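Local coordinates for vascular protein tyrosine phosphatase 1 (Rattus norvegicus, PDB 3I36) that probably hydrolyses phosphotyrosine in proteins to tyrosine and phosphate, through the catalytic domain of this receptor-type tyrosine phosphatase, at residues K73-N78 with G119-T124. Numbering follows the deposited sequence.
Sequences KNRYNN and GPLPNT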
ATOM      1  N   LYS A  73     -14.082 -11.003   6.957  1.00 13.45           N
ATOM      2  CA  LYS A  73     -13.310 -10.669   5.768  1.00 14.05           C
ATOM      3  C   LYS A  73     -12.220  -9.678   6.139  1.00 17.26           C
ATOM      4  O   LYS A  73     -11.435  -9.244   5.300  1.00 14.73           O
ATOM      5  CB  LYS A  73     -14.225 -10.090   4.693  1.00 16.87           C
ATOM      6  CG  LYS A  73     -15.383 -10.995   4.305  1.00 13.35           C
ATOM      7  CD  LYS A  73     -16.297 -10.260   3.335  1.00 14.49           C
ATOM      8  CE  LYS A  73     -17.514 -11.096   2.952  1.00 11.97           C
ATOM      9  NZ  LYS A  73     -18.410 -10.276   2.085  1.00 12.31           N
ATOM     10  N   ASN A  74     -12.183  -9.313   7.411  1.00 14.55           N
ATOM     11  CA  ASN A  74     -11.155  -8.419   7.907  1.00 14.27           C
ATOM     12  C   ASN A  74     -10.082  -9.198   8.619  1.00 14.83           C
ATOM     13  O   ASN A  74     -10.373 -10.000   9.503  1.00 13.80           O
ATOM     14  CB  ASN A  74     -11.760  -7.416   8.867  1.00 14.89           C
ATOM     15  CG  ASN A  74     -12.820  -6.590   8.217  1.00 11.64           C
ATOM     16  OD1 ASN A  74     -12.661  -6.158   7.083  1.00 12.90           O
ATOM     17  ND2 ASN A  74     -13.913  -6.365   8.929  1.00 14.11           N
ATOM     18  N   ARG A  75      -8.841  -8.970   8.224  1.00 12.17           N
ATOM     19  CA  ARG A  75      -7.738  -9.660   8.847  1.00 11.33           C
ATOM     20  C   ARG A  75      -7.609  -9.240  10.296  1.00 16.01           C
ATOM     21  O   ARG A  75      -7.442 -10.071  11.187  1.00 13.72           O
ATOM     22  CB  ARG A  75      -6.442  -9.352   8.110  1.00 13.86           C
ATOM     23  CG  ARG A  75      -5.220 -10.020   8.745  1.00 14.12           C
ATOM     24  CD  ARG A  75      -3.993  -9.900   7.838  1.00 13.99           C
ATOM     25  NE  ARG A  75      -4.099 -10.760   6.655  1.00 11.53           N
ATOM     26  CZ  ARG A  75      -3.922 -12.075   6.681  1.00 15.94           C
ATOM     27  NH1 ARG A  75      -3.629 -12.686   7.834  1.00 20.67           N
ATOM     28  NH2 ARG A  75      -4.036 -12.783   5.569  1.00 13.88           N
ATOM     29  N   TYR A  76      -7.675  -7.937  10.527  1.00 12.84           N
ATOM     30  CA  TYR A  76      -7.613  -7.397  11.887  1.00 19.20           C
ATOM     31  C   TYR A  76      -8.869  -6.609  12.182  1.00 19.79           C
ATOM     32  O   TYR A  76      -9.273  -5.766  11.391  1.00 14.31           O
ATOM     33  CB  TYR A  76      -6.391  -6.489  12.040  1.00 13.85           C
ATOM     34  CG  TYR A  76      -5.122  -7.190  11.659  1.00 18.23           C
ATOM     35  CD1 TYR A  76      -4.586  -8.181  12.480  1.00 18.65           C
ATOM     36  CD2 TYR A  76      -4.462  -6.885  10.476  1.00 17.18           C
ATOM     37  CE1 TYR A  76      -3.436  -8.833  12.141  1.00 16.23           C
ATOM     38  CE2 TYR A  76      -3.302  -7.545  10.122  1.00 15.15           C
ATOM     39  CZ  TYR A  76      -2.794  -8.517  10.959  1.00 16.15           C
ATOM     40  OH  TYR A  76      -1.640  -9.184  10.616  1.00 17.47           O
ATOM     41  N   ASN A  77      -9.483  -6.883  13.324  1.00 12.74           N
ATOM     42  CA  ASN A  77     -10.760  -6.266  13.654  1.00 15.94           C
ATOM     43  C   ASN A  77     -10.665  -4.755  13.831  1.00 15.62           C
ATOM     44  O   ASN A  77     -11.667  -4.046  13.757  1.00 20.98           O
ATOM     45  CB  ASN A  77     -11.334  -6.901  14.921  1.00 26.37           C
ATOM     46  CG  ASN A  77     -12.784  -6.536  15.140  1.00 41.64           C
ATOM     47  OD1 ASN A  77     -13.531  -6.317  14.184  1.00 40.82           O
ATOM     48  ND2 ASN A  77     -13.193  -6.460  16.404  1.00 47.35           N
ATOM     49  N   ASN A  78      -9.456  -4.261  14.063  1.00 14.01           N
ATOM     50  CA  ASN A  78      -9.262  -2.829  14.252  1.00 14.01           C
ATOM     51  C   ASN A  78      -8.612  -2.170  13.045  1.00 13.62           C
ATOM     52  O   ASN A  78      -8.135  -1.039  13.112  1.00 15.91           O
ATOM     53  CB  ASN A  78      -8.455  -2.545  15.519  1.00 19.37           C
ATOM     54  CG  ASN A  78      -7.031  -3.054  15.432  1.00 28.01           C
ATOM     55  OD1 ASN A  78      -6.707  -3.913  14.604  1.00 24.20           O
ATOM     56  ND2 ASN A  78      -6.165  -2.527  16.298  1.00 35.01           N
ATOM     57  N   GLY A 119      -3.353  -8.044   3.565  1.00 10.58           N
ATOM     58  CA  GLY A 119      -2.934  -9.292   2.957  1.00  9.44           C
ATOM     59  C   GLY A 119      -4.165 -10.170   3.018  1.00 15.33           C
ATOM     60  O   GLY A 119      -4.779 -10.300   4.080  1.00 14.31           O
ATOM     61  N   PRO A 120      -4.554 -10.757   1.881  1.00 14.11           N
ATOM     62  CA  PRO A 120      -5.848 -11.433   1.902  1.00 11.09           C
ATOM     63  C   PRO A 120      -5.829 -12.695   2.745  1.00 12.29           C
ATOM     64  O   PRO A 120      -4.783 -13.290   3.007  1.00 13.87           O
ATOM     65  CB  PRO A 120      -6.075 -11.796   0.433  1.00 14.90           C
ATOM     66  CG  PRO A 120      -4.699 -11.801  -0.162  1.00 14.75           C
ATOM     67  CD  PRO A 120      -4.010 -10.676   0.516  1.00 13.17           C
ATOM     68  N   LEU A 121      -7.024 -13.092   3.146  1.00 11.32           N
ATOM     69  CA  LEU A 121      -7.234 -14.278   3.978  1.00 10.40           C
ATOM     70  C   LEU A 121      -7.665 -15.429   3.098  1.00 12.75           C
ATOM     71  O   LEU A 121      -8.043 -15.218   1.950  1.00 15.96           O
ATOM     72  CB  LEU A 121      -8.353 -13.978   4.963  1.00 11.26           C
ATOM     73  CG  LEU A 121      -8.023 -12.855   5.954  1.00 12.67           C
ATOM     74  CD1 LEU A 121      -9.299 -12.170   6.418  1.00 12.25           C
ATOM     75  CD2 LEU A 121      -7.239 -13.413   7.144  1.00 18.61           C
ATOM     76  N   PRO A 122      -7.637 -16.659   3.641  1.00 18.01           N
ATOM     77  CA  PRO A 122      -8.065 -17.788   2.813  1.00 14.69           C
ATOM     78  C   PRO A 122      -9.466 -17.567   2.277  1.00 16.18           C
ATOM     79  O   PRO A 122      -9.745 -17.930   1.130  1.00 17.18           O
ATOM     80  CB  PRO A 122      -8.041 -18.966   3.790  1.00 17.90           C
ATOM     81  CG  PRO A 122      -6.995 -18.593   4.782  1.00 16.76           C
ATOM     82  CD  PRO A 122      -7.156 -17.096   4.963  1.00 18.63           C
ATOM     83  N   ASN A 123     -10.326 -16.951   3.079  1.00 16.78           N
ATOM     84  CA  ASN A 123     -11.709 -16.728   2.656  1.00 16.77           C
ATOM     85  C   ASN A 123     -11.905 -15.454   1.843  1.00 17.17           C
ATOM     86  O   ASN A 123     -13.020 -15.159   1.416  1.00 16.79           O
ATOM     87  CB  ASN A 123     -12.658 -16.706   3.859  1.00 15.78           C
ATOM     88  CG  ASN A 123     -12.323 -15.591   4.834  1.00 14.76           C
ATOM     89  OD1 ASN A 123     -11.162 -15.390   5.171  1.00 19.70           O
ATOM     90  ND2 ASN A 123     -13.335 -14.878   5.296  1.00 19.53           N
ATOM     91  N   THR A 124     -10.841 -14.688   1.621  1.00 12.80           N
ATOM     92  CA  THR A 124     -11.016 -13.484   0.801  1.00 12.64           C
ATOM     93  C   THR A 124     -10.158 -13.523  -0.435  1.00 15.53           C
ATOM     94  O   THR A 124     -10.006 -12.516  -1.097  1.00 13.02           O
ATOM     95  CB  THR A 124     -10.712 -12.172   1.570  1.00 14.72           C
ATOM     96  OG1 THR A 124      -9.313 -12.097   1.877  1.00 13.36           O
ATOM     97  CG2 THR A 124     -11.522 -12.105   2.854  1.00 16.35           C
TER
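The carbonyl oxygen of Gly119 is gripped side-on by two nitrogens of Arg75, with NE 2.7 Å and NH2 3.0 Å from Gly119 O. Both donors approach from the same face of the Gly119 carbonyl plane, NE tilted 30° from it and NH2 well above it, while the oxygen itself lies in the plane of the guanidinium. Arg75 NH2 also makes a weak, bent bond to Pro120 O (2.7 Å). The arginine chain runs extended to CD, then bends at chi3 (-72°), which turns its NE and NH2 edge toward Gly119 O. Leu121 CD2 lies over one guanidinium face, toward its rim, 3.6 Å from Arg75 CZ, and Leu121 CD1 rests on the backbone between Asn74 and Arg75. Thr124 CG2 packs on Lys73 CA at 3.7 Å. Gln118 ties the loops together too, bonding Arg75 N and Lys73 O. An alanine in place of Arg75 would probably leave Gly119 O without both side-chain donors and uncover Leu121 CD2. Lys73-Tyr76 form the phosphotyrosine-recognition motif of classical tyrosine phosphatases, and Gly119 is backbone-bonded to Ser245 of the predicted phosphate-binding loop; Arg75 thus probably acts from the second shell, where its positive charge may polarise the 119-120 peptide.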